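Long-range contacts in polysialic acid O-acetyltransferase (Escherichia coli, PDB 3JQY), which catalyses the transfer of acetyl groups from acetyl-CoA to capsular polysialic acid, and is built around a left-handed beta-helix of hexapeptide repeats: residues S50-V55 and C72-V77; S92-D97 and A116-V121. One frame throughout, in Å; residues are numbered along the deposited sequence.

Interaction 1 (S50-V55 and C72-V77); sequences SKENKV and CRWLTV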
ATOM      1  N   SER B  50       9.805 -16.656 -21.225  1.00 15.59           N
ATOM      2  CA  SER B  50       9.291 -15.293 -21.387  1.00 11.87           C
ATOM      3  C   SER B  50       7.950 -15.229 -22.111  1.00 18.51           C
ATOM      4  O   SER B  50       7.669 -16.056 -22.977  1.00 20.64           O
ATOM      5  CB  SER B  50      10.315 -14.440 -22.134  1.00 11.58           C
ATOM      6  OG  SER B  50      11.506 -14.301 -21.378  1.00 12.79           O
ATOM      7  N   LYS B  51       7.136 -14.233 -21.769  1.00 16.24           N
ATOM      8  CA  LYS B  51       5.825 -14.075 -22.391  1.00 13.90           C
ATOM      9  C   LYS B  51       5.229 -12.688 -22.170  1.00 18.29           C
ATOM     10  O   LYS B  51       5.511 -12.034 -21.163  1.00 16.40           O
ATOM     11  CB  LYS B  51       4.855 -15.122 -21.841  1.00 17.03           C
ATOM     12  CG  LYS B  51       4.445 -14.866 -20.410  1.00 19.17           C
ATOM     13  CD  LYS B  51       3.533 -15.974 -19.883  1.00 27.06           C
ATOM     14  CE  LYS B  51       2.244 -16.059 -20.677  1.00 34.45           C
ATOM     15  NZ  LYS B  51       1.335 -17.110 -20.135  1.00 44.08           N
ATOM     16  N   GLU B  52       4.402 -12.259 -23.119  1.00 16.45           N
ATOM     17  CA  GLU B  52       3.526 -11.103 -22.942  1.00 16.36           C
ATOM     18  C   GLU B  52       4.289  -9.814 -22.667  1.00 13.70           C
ATOM     19  O   GLU B  52       3.890  -9.016 -21.814  1.00 15.82           O
ATOM     20  CB  GLU B  52       2.518 -11.367 -21.820  1.00 20.90           C
ATOM     21  CG  GLU B  52       1.568 -12.523 -22.099  1.00 26.70           C
ATOM     22  CD  GLU B  52       0.509 -12.173 -23.127  1.00 37.93           C
ATOM     23  OE1 GLU B  52       0.408 -10.985 -23.503  1.00 32.16           O
ATOM     24  OE2 GLU B  52      -0.227 -13.089 -23.557  1.00 37.88           O
ATOM     25  N   ASN B  53       5.379  -9.608 -23.397  1.00 13.44           N
ATOM     26  CA  ASN B  53       6.196  -8.411 -23.215  1.00 15.88           C
ATOM     27  C   ASN B  53       5.937  -7.365 -24.291  1.00 17.32           C
ATOM     28  O   ASN B  53       5.496  -7.691 -25.396  1.00 17.17           O
ATOM     29  CB  ASN B  53       7.672  -8.785 -23.198  1.00 15.24           C
ATOM     30  CG  ASN B  53       7.974  -9.866 -22.195  1.00 15.36           C
ATOM     31  OD1 ASN B  53       8.416 -10.968 -22.550  1.00 16.97           O
ATOM     32  ND2 ASN B  53       7.720  -9.571 -20.933  1.00  9.04           N
ATOM     33  N   LYS B  54       6.213  -6.106 -23.967  1.00 14.73           N
ATOM     34  CA  LYS B  54       5.974  -5.021 -24.909  1.00 18.99           C
ATOM     35  C   LYS B  54       7.057  -3.947 -24.845  1.00 16.45           C
ATOM     36  O   LYS B  54       7.538  -3.606 -23.770  1.00 17.90           O
ATOM     37  CB  LYS B  54       4.605  -4.394 -24.634  1.00 21.95           C
ATOM     38  CG  LYS B  54       3.436  -5.349 -24.861  1.00 27.50           C
ATOM     39  CD  LYS B  54       2.288  -5.097 -23.883  1.00 43.79           C
ATOM     40  CE  LYS B  54       1.814  -3.651 -23.916  1.00 43.10           C
ATOM     41  NZ  LYS B  54       1.448  -3.210 -25.290  1.00 54.93           N
ATOM     42  N   VAL B  55       7.441  -3.431 -26.008  1.00 20.38           N
ATOM     43  CA  VAL B  55       8.299  -2.259 -26.070  1.00 18.41           C
ATOM     44  C   VAL B  55       7.607  -1.202 -26.928  1.00 19.47           C
ATOM     45  O   VAL B  55       7.072  -1.498 -28.001  1.00 17.97           O
ATOM     46  CB  VAL B  55       9.708  -2.584 -26.607  1.00 18.95           C
ATOM     47  CG1 VAL B  55       9.629  -3.201 -27.984  1.00 25.42           C
ATOM     48  CG2 VAL B  55      10.576  -1.324 -26.638  1.00 17.83           C
ATOM     49  N   CYS B  72      11.690 -12.380 -19.138  1.00 12.75           N
ATOM     50  CA  CYS B  72      10.782 -11.242 -19.098  1.00 10.43           C
ATOM     51  C   CYS B  72       9.367 -11.770 -19.156  1.00 12.48           C
ATOM     52  O   CYS B  72       9.003 -12.461 -20.106  1.00 13.16           O
ATOM     53  CB  CYS B  72      11.007 -10.330 -20.301  1.00 13.87           C
ATOM     54  SG  CYS B  72      12.661  -9.654 -20.412  1.00 16.00           S
ATOM     55  N   ARG B  73       8.576 -11.461 -18.135  1.00 10.32           N
ATOM     56  CA  ARG B  73       7.167 -11.837 -18.126  1.00 14.34           C
ATOM     57  C   ARG B  73       6.296 -10.636 -17.783  1.00 12.98           C
ATOM     58  O   ARG B  73       6.458 -10.011 -16.730  1.00 14.23           O
ATOM     59  CB  ARG B  73       6.928 -13.004 -17.157  1.00 17.91           C
ATOM     60  CG  ARG B  73       7.740 -14.245 -17.521  1.00 18.14           C
ATOM     61  CD  ARG B  73       7.660 -15.321 -16.450  1.00 15.73           C
ATOM     62  NE  ARG B  73       6.314 -15.872 -16.316  1.00 18.77           N
ATOM     63  CZ  ARG B  73       5.812 -16.828 -17.094  1.00 22.38           C
ATOM     64  NH1 ARG B  73       6.537 -17.344 -18.081  1.00 19.41           N
ATOM     65  NH2 ARG B  73       4.577 -17.267 -16.881  1.00 24.43           N
ATOM     66  N   TRP B  74       5.384 -10.310 -18.691  1.00 13.46           N
ATOM     67  CA  TRP B  74       4.554  -9.117 -18.566  1.00 13.75           C
ATOM     68  C   TRP B  74       5.400  -7.877 -18.313  1.00 12.02           C
ATOM     69  O   TRP B  74       5.068  -7.032 -17.488  1.00 17.02           O
ATOM     70  CB  TRP B  74       3.483  -9.304 -17.486  1.00 17.86           C
ATOM     71  CG  TRP B  74       2.458 -10.284 -17.923  1.00 22.24           C
ATOM     72  CD1 TRP B  74       1.395 -10.046 -18.747  1.00 25.79           C
ATOM     73  CD2 TRP B  74       2.409 -11.672 -17.593  1.00 27.94           C
ATOM     74  NE1 TRP B  74       0.682 -11.203 -18.943  1.00 29.97           N
ATOM     75  CE2 TRP B  74       1.283 -12.216 -18.245  1.00 27.20           C
ATOM     76  CE3 TRP B  74       3.202 -12.508 -16.803  1.00 27.81           C
ATOM     77  CZ2 TRP B  74       0.929 -13.557 -18.129  1.00 34.42           C
ATOM     78  CZ3 TRP B  74       2.851 -13.843 -16.691  1.00 41.87           C
ATOM     79  CH2 TRP B  74       1.724 -14.354 -17.351  1.00 40.45           C
ATOM     80  N   LEU B  75       6.504  -7.785 -19.042  1.00 10.69           N
ATOM     81  CA  LEU B  75       7.338  -6.594 -18.995  1.00 13.69           C
ATOM     82  C   LEU B  75       6.894  -5.614 -20.083  1.00 15.20           C
ATOM     83  O   LEU B  75       6.695  -6.011 -21.233  1.00 15.37           O
ATOM     84  CB  LEU B  75       8.798  -6.983 -19.223  1.00 10.51           C
ATOM     85  CG  LEU B  75       9.764  -5.810 -19.403  1.00 11.55           C
ATOM     86  CD1 LEU B  75       9.917  -5.055 -18.094  1.00 16.77           C
ATOM     87  CD2 LEU B  75      11.113  -6.306 -19.904  1.00 13.72           C
ATOM     88  N   THR B  76       6.735  -4.344 -19.712  1.00 13.72           N
ATOM     89  CA  THR B  76       6.460  -3.273 -20.665  1.00 12.83           C
ATOM     90  C   THR B  76       7.543  -2.219 -20.491  1.00 16.30           C
ATOM     91  O   THR B  76       7.762  -1.732 -19.384  1.00 16.06           O
ATOM     92  CB  THR B  76       5.085  -2.615 -20.425  1.00 17.43           C
ATOM     93  OG1 THR B  76       4.051  -3.602 -20.511  1.00 17.88           O
ATOM     94  CG2 THR B  76       4.818  -1.516 -21.465  1.00 18.52           C
ATOM     95  N   VAL B  77       8.233  -1.897 -21.578  1.00 14.55           N
ATOM     96  CA  VAL B  77       9.246  -0.845 -21.572  1.00 13.71           C
ATOM     97  C   VAL B  77       8.775   0.273 -22.486  1.00 13.57           C
ATOM     98  O   VAL B  77       8.560   0.059 -23.675  1.00 14.21           O
ATOM     99  CB  VAL B  77      10.613  -1.356 -22.065  1.00 14.25           C
ATOM    100  CG1 VAL B  77      11.642  -0.260 -21.958  1.00 13.77           C
ATOM    101  CG2 VAL B  77      11.050  -2.577 -21.263  1.00 12.69           C
TER
HETATM  102  O   HOH W   1       3.392  -6.385 -21.076  1.00 25.89           O

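Interaction 2 (S92-D97 and A116-V121); sequences SKIKGD and AGFEVV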
ATOM      1  N   SER B  92      18.872 -12.388 -15.446  1.00 13.24           N
ATOM      2  CA  SER B  92      17.951 -11.685 -14.564  0.62 13.52           C
ATOM      3  C   SER B  92      16.520 -12.136 -14.844  1.00 13.79           C
ATOM      4  O   SER B  92      16.247 -12.773 -15.860  1.00 14.15           O
ATOM      5  CB  SER B  92      18.073 -10.173 -14.758  0.62 12.88           C
ATOM      6  OG  SER B  92      17.877  -9.826 -16.119  0.62 12.31           O
ATOM      7  N   LYS B  93      15.607 -11.796 -13.943  1.00 11.99           N
ATOM      8  CA  LYS B  93      14.203 -12.132 -14.121  1.00 11.24           C
ATOM      9  C   LYS B  93      13.402 -10.878 -13.840  1.00 14.67           C
ATOM     10  O   LYS B  93      13.532 -10.291 -12.766  1.00 15.26           O
ATOM     11  CB  LYS B  93      13.781 -13.231 -13.146  1.00 14.79           C
ATOM     12  CG  LYS B  93      14.573 -14.524 -13.286  1.00 18.50           C
ATOM     13  CD  LYS B  93      13.946 -15.616 -12.435  1.00 22.90           C
ATOM     14  CE  LYS B  93      14.719 -16.916 -12.541  1.00 30.77           C
ATOM     15  NZ  LYS B  93      14.062 -17.988 -11.740  1.00 43.66           N
ATOM     16  N   ILE B  94      12.577 -10.461 -14.795  1.00 10.86           N
ATOM     17  CA  ILE B  94      11.910  -9.169 -14.665  1.00 10.21           C
ATOM     18  C   ILE B  94      10.447  -9.197 -15.092  1.00 12.02           C
ATOM     19  O   ILE B  94      10.046  -9.949 -15.993  1.00 13.14           O
ATOM     20  CB  ILE B  94      12.667  -8.072 -15.441  1.00 15.12           C
ATOM     21  CG1 ILE B  94      12.057  -6.696 -15.156  1.00 18.48           C
ATOM     22  CG2 ILE B  94      12.676  -8.385 -16.923  1.00 16.02           C
ATOM     23  CD1 ILE B  94      12.975  -5.539 -15.458  1.00 18.09           C
ATOM     24  N   LYS B  95       9.659  -8.386 -14.392  1.00 14.07           N
ATOM     25  CA  LYS B  95       8.258  -8.147 -14.691  1.00 12.16           C
ATOM     26  C   LYS B  95       8.017  -6.659 -14.448  1.00 13.94           C
ATOM     27  O   LYS B  95       8.864  -5.982 -13.871  1.00 15.16           O
ATOM     28  CB  LYS B  95       7.369  -8.958 -13.740  1.00 14.26           C
ATOM     29  CG  LYS B  95       7.725 -10.436 -13.682  1.00 15.87           C
ATOM     30  CD  LYS B  95       6.725 -11.230 -12.861  1.00 24.14           C
ATOM     31  CE  LYS B  95       7.182 -12.676 -12.726  1.00 24.11           C
ATOM     32  NZ  LYS B  95       6.030 -13.601 -12.560  1.00 40.93           N
ATOM     33  N   GLY B  96       6.871  -6.147 -14.882  1.00 15.26           N
ATOM     34  CA  GLY B  96       6.496  -4.782 -14.558  1.00 11.73           C
ATOM     35  C   GLY B  96       6.659  -3.750 -15.655  1.00 14.60           C
ATOM     36  O   GLY B  96       6.675  -4.069 -16.846  1.00 16.63           O
ATOM     37  N   ASP B  97       6.770  -2.493 -15.239  1.00 14.36           N
ATOM     38  CA  ASP B  97       6.762  -1.379 -16.171  1.00 14.99           C
ATOM     39  C   ASP B  97       7.991  -0.513 -15.987  1.00 16.71           C
ATOM     40  O   ASP B  97       8.227   0.010 -14.901  1.00 15.97           O
ATOM     41  CB  ASP B  97       5.514  -0.530 -15.949  1.00 12.44           C
ATOM     42  CG  ASP B  97       4.237  -1.276 -16.297  1.00 23.70           C
ATOM     43  OD1 ASP B  97       3.485  -1.630 -15.368  1.00 43.83           O
ATOM     44  OD2 ASP B  97       4.000  -1.523 -17.498  1.00 31.59           O
ATOM     45  N   ALA B 116       6.459  -9.073  -9.612  1.00 15.44           N
ATOM     46  CA  ALA B 116       5.350  -8.414 -10.287  1.00 15.25           C
ATOM     47  C   ALA B 116       5.016  -7.086  -9.618  1.00 14.68           C
ATOM     48  O   ALA B 116       5.142  -6.945  -8.404  1.00 11.60           O
ATOM     49  CB  ALA B 116       4.119  -9.334 -10.298  1.00 16.42           C
ATOM     50  N   GLY B 117       4.574  -6.115 -10.408  1.00 13.31           N
ATOM     51  CA  GLY B 117       4.180  -4.831  -9.862  1.00 10.71           C
ATOM     52  C   GLY B 117       5.317  -3.828  -9.842  1.00 11.39           C
ATOM     53  O   GLY B 117       5.165  -2.722  -9.338  1.00 14.30           O
ATOM     54  N   PHE B 118       6.456  -4.219 -10.397  1.00 11.75           N
ATOM     55  CA  PHE B 118       7.620  -3.336 -10.515  1.00  8.94           C
ATOM     56  C   PHE B 118       7.297  -2.123 -11.383  1.00  9.84           C
ATOM     57  O   PHE B 118       6.674  -2.263 -12.437  1.00 13.56           O
ATOM     58  CB  PHE B 118       8.760  -4.137 -11.133  1.00  9.78           C
ATOM     59  CG  PHE B 118      10.076  -3.410 -11.200  1.00 10.44           C
ATOM     60  CD1 PHE B 118      10.708  -2.977 -10.049  1.00 10.76           C
ATOM     61  CD2 PHE B 118      10.709  -3.222 -12.424  1.00  9.70           C
ATOM     62  CE1 PHE B 118      11.946  -2.343 -10.117  1.00 10.29           C
ATOM     63  CE2 PHE B 118      11.936  -2.589 -12.501  1.00 13.63           C
ATOM     64  CZ  PHE B 118      12.555  -2.147 -11.348  1.00 12.42           C
ATOM     65  N   GLU B 119       7.702  -0.933 -10.935  1.00 11.43           N
ATOM     66  CA  GLU B 119       7.565   0.285 -11.745  1.00 12.45           C
ATOM     67  C   GLU B 119       8.827   1.127 -11.647  1.00 12.12           C
ATOM     68  O   GLU B 119       9.342   1.343 -10.548  1.00 11.59           O
ATOM     69  CB  GLU B 119       6.399   1.166 -11.265  1.00 14.36           C
ATOM     70  CG  GLU B 119       5.070   0.474 -11.003  1.00 23.46           C
ATOM     71  CD  GLU B 119       4.040   1.429 -10.402  1.00 32.41           C
ATOM     72  OE1 GLU B 119       4.208   2.660 -10.569  1.00 23.05           O
ATOM     73  OE2 GLU B 119       3.070   0.955  -9.761  1.00 21.60           O
ATOM     74  N   VAL B 120       9.317   1.616 -12.785  1.00 11.61           N
ATOM     75  CA  VAL B 120      10.384   2.618 -12.786  1.00 12.97           C
ATOM     76  C   VAL B 120       9.898   3.908 -13.435  1.00 11.84           C
ATOM     77  O   VAL B 120       9.341   3.877 -14.535  1.00 13.26           O
ATOM     78  CB  VAL B 120      11.641   2.132 -13.531  1.00 12.83           C
ATOM     79  CG1 VAL B 120      12.669   3.261 -13.607  1.00 12.50           C
ATOM     80  CG2 VAL B 120      12.232   0.914 -12.831  1.00 11.08           C
ATOM     81  N   VAL B 121      10.109   5.031 -12.746  1.00  8.22           N
ATOM     82  CA  VAL B 121       9.718   6.352 -13.239  1.00 12.29           C
ATOM     83  C   VAL B 121      10.971   7.221 -13.348  1.00 13.90           C
ATOM     84  O   VAL B 121      11.721   7.336 -12.388  1.00 14.24           O
ATOM     85  CB  VAL B 121       8.753   7.038 -12.248  1.00 13.16           C
ATOM     86  CG1 VAL B 121       8.273   8.375 -12.801  1.00 20.01           C
ATOM     87  CG2 VAL B 121       7.580   6.124 -11.918  1.00 20.98           C
TER
HETATM   88  O   HOH W   2       3.981  -2.821 -12.795  1.00 18.51           O

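Interaction 1 (S50-V55 and C72-V77)
Trp74 lies beneath the side chains of Lys51 and Glu52 on the neighbouring coil. Glu52 CB sits over one ring face, 3.6 Å from the centroid of the five-membered ring of Trp74, in a CH-pi contact. Lys51 CG stands over the same face, 4.2 Å from the centroid of the six-membered ring of Trp74. CG of Lys51 is set between its own backbone N and carbonyl carbon (chi1 71°), and the chain then runs beside the indole in the same direction. The planes of the Glu52 carboxylate and the Trp74 ring are 7° apart, nearly parallel. Arg73 also packs on Lys51, its guanidinium turning one face to the lysine methylenes, with Arg73 NH2 3.4 Å from Lys51 CD; its NH1 bonds to Asn49 O. At the start of the contact, Ser50 OG lies beside its own backbone N (chi1 -64°), accepts Cys72 N at 3.0 Å and also bonds to Val48 O, so the hydroxyl is gripped twice. Backbone bonds of Lys51 to Cys72 and Trp74, and of Lys54 to Leu75 and Val77, keep the two chains parallel through the corner and into strands 53-55 and 75-77. A water bridges Glu52 O and Thr76 OG1. With NZ of Lys51 4.6 Å from NH2 of Arg73, these like charges cannot pair with each other, so the two side chains probably contribute through lysine methylenes packed on flat groups, alongside the backbone bonds.

Interaction 2 (S92-D97 and A116-V121)
Asp97 and Glu119 form a single parallel bridge, in which Asp97 N donates to Phe118 O at 2.8 Å and Asp97 O accepts Val120 N at 2.9 Å, while the touching parts of the two chains diverge by 57°. The first donor is tilted 32° from the carbonyl plane of Phe118, and it shares that oxygen with a second donor: a water bonds to Phe118 O and also to Asp97 OD1, so the carboxylate is tied through solvent to the carbonyl its own N-H already grips. Phe118 points its CB at the preceding coil, and CG continues anti to the backbone N (chi1 -174°). Its CB comes 3.3 Å from Lys95 O, a carbonyl that is buried here without a polar partner. The ring also meets Ile94, whose CD1 is 4.3 Å from Phe118 CE2. Lys95, extended beyond CG, touches Ala116 through CB and CD, CD being 4.1 Å from Ala116 CB, before the rest of the chain departs from the contact. Gly96 faces Phe118 O, with its CA 3.3 Å from that oxygen; a beta carbon would collide with it, and the backbone angles of Gly96 by themselves call for glycine at this corner. In the left-handed beta-helix the contact joins successive coils at a corner. Ile94 packs inward on Cys72 and Leu75 of strand 71-80 and on Ile108 of strand 105-108, Phe118 on Leu141 of strand 139-142 and Ile129 of strand 126-129, and Val120 on Val106 and Val127.

How the interactions relate
The two interactions join successive pairs of stacked coils, separated by the interface at which strand 71-80 meets residues 93-97; their centres are about 9 Å apart. Arg73 N lies 3.0 Å from Ile94 O and Thr76 N 2.9 Å from Gly96 O, both probable hydrogen bonds, so the parallel pairing continues from one contact into the other on both sides of the corner. Interaction 1 buries about twice the area, 605 against 307 Å², and engages all twelve residues, its outer side carrying charged and aromatic groups; interaction 2 has fewer bonds and rests on an inward phenylalanine and a glycine corner. Interaction 1 lies away from the predicted acetyl-CoA residues, whereas Val120 of interaction 2 is about 11 Å from Lys180 between side chains.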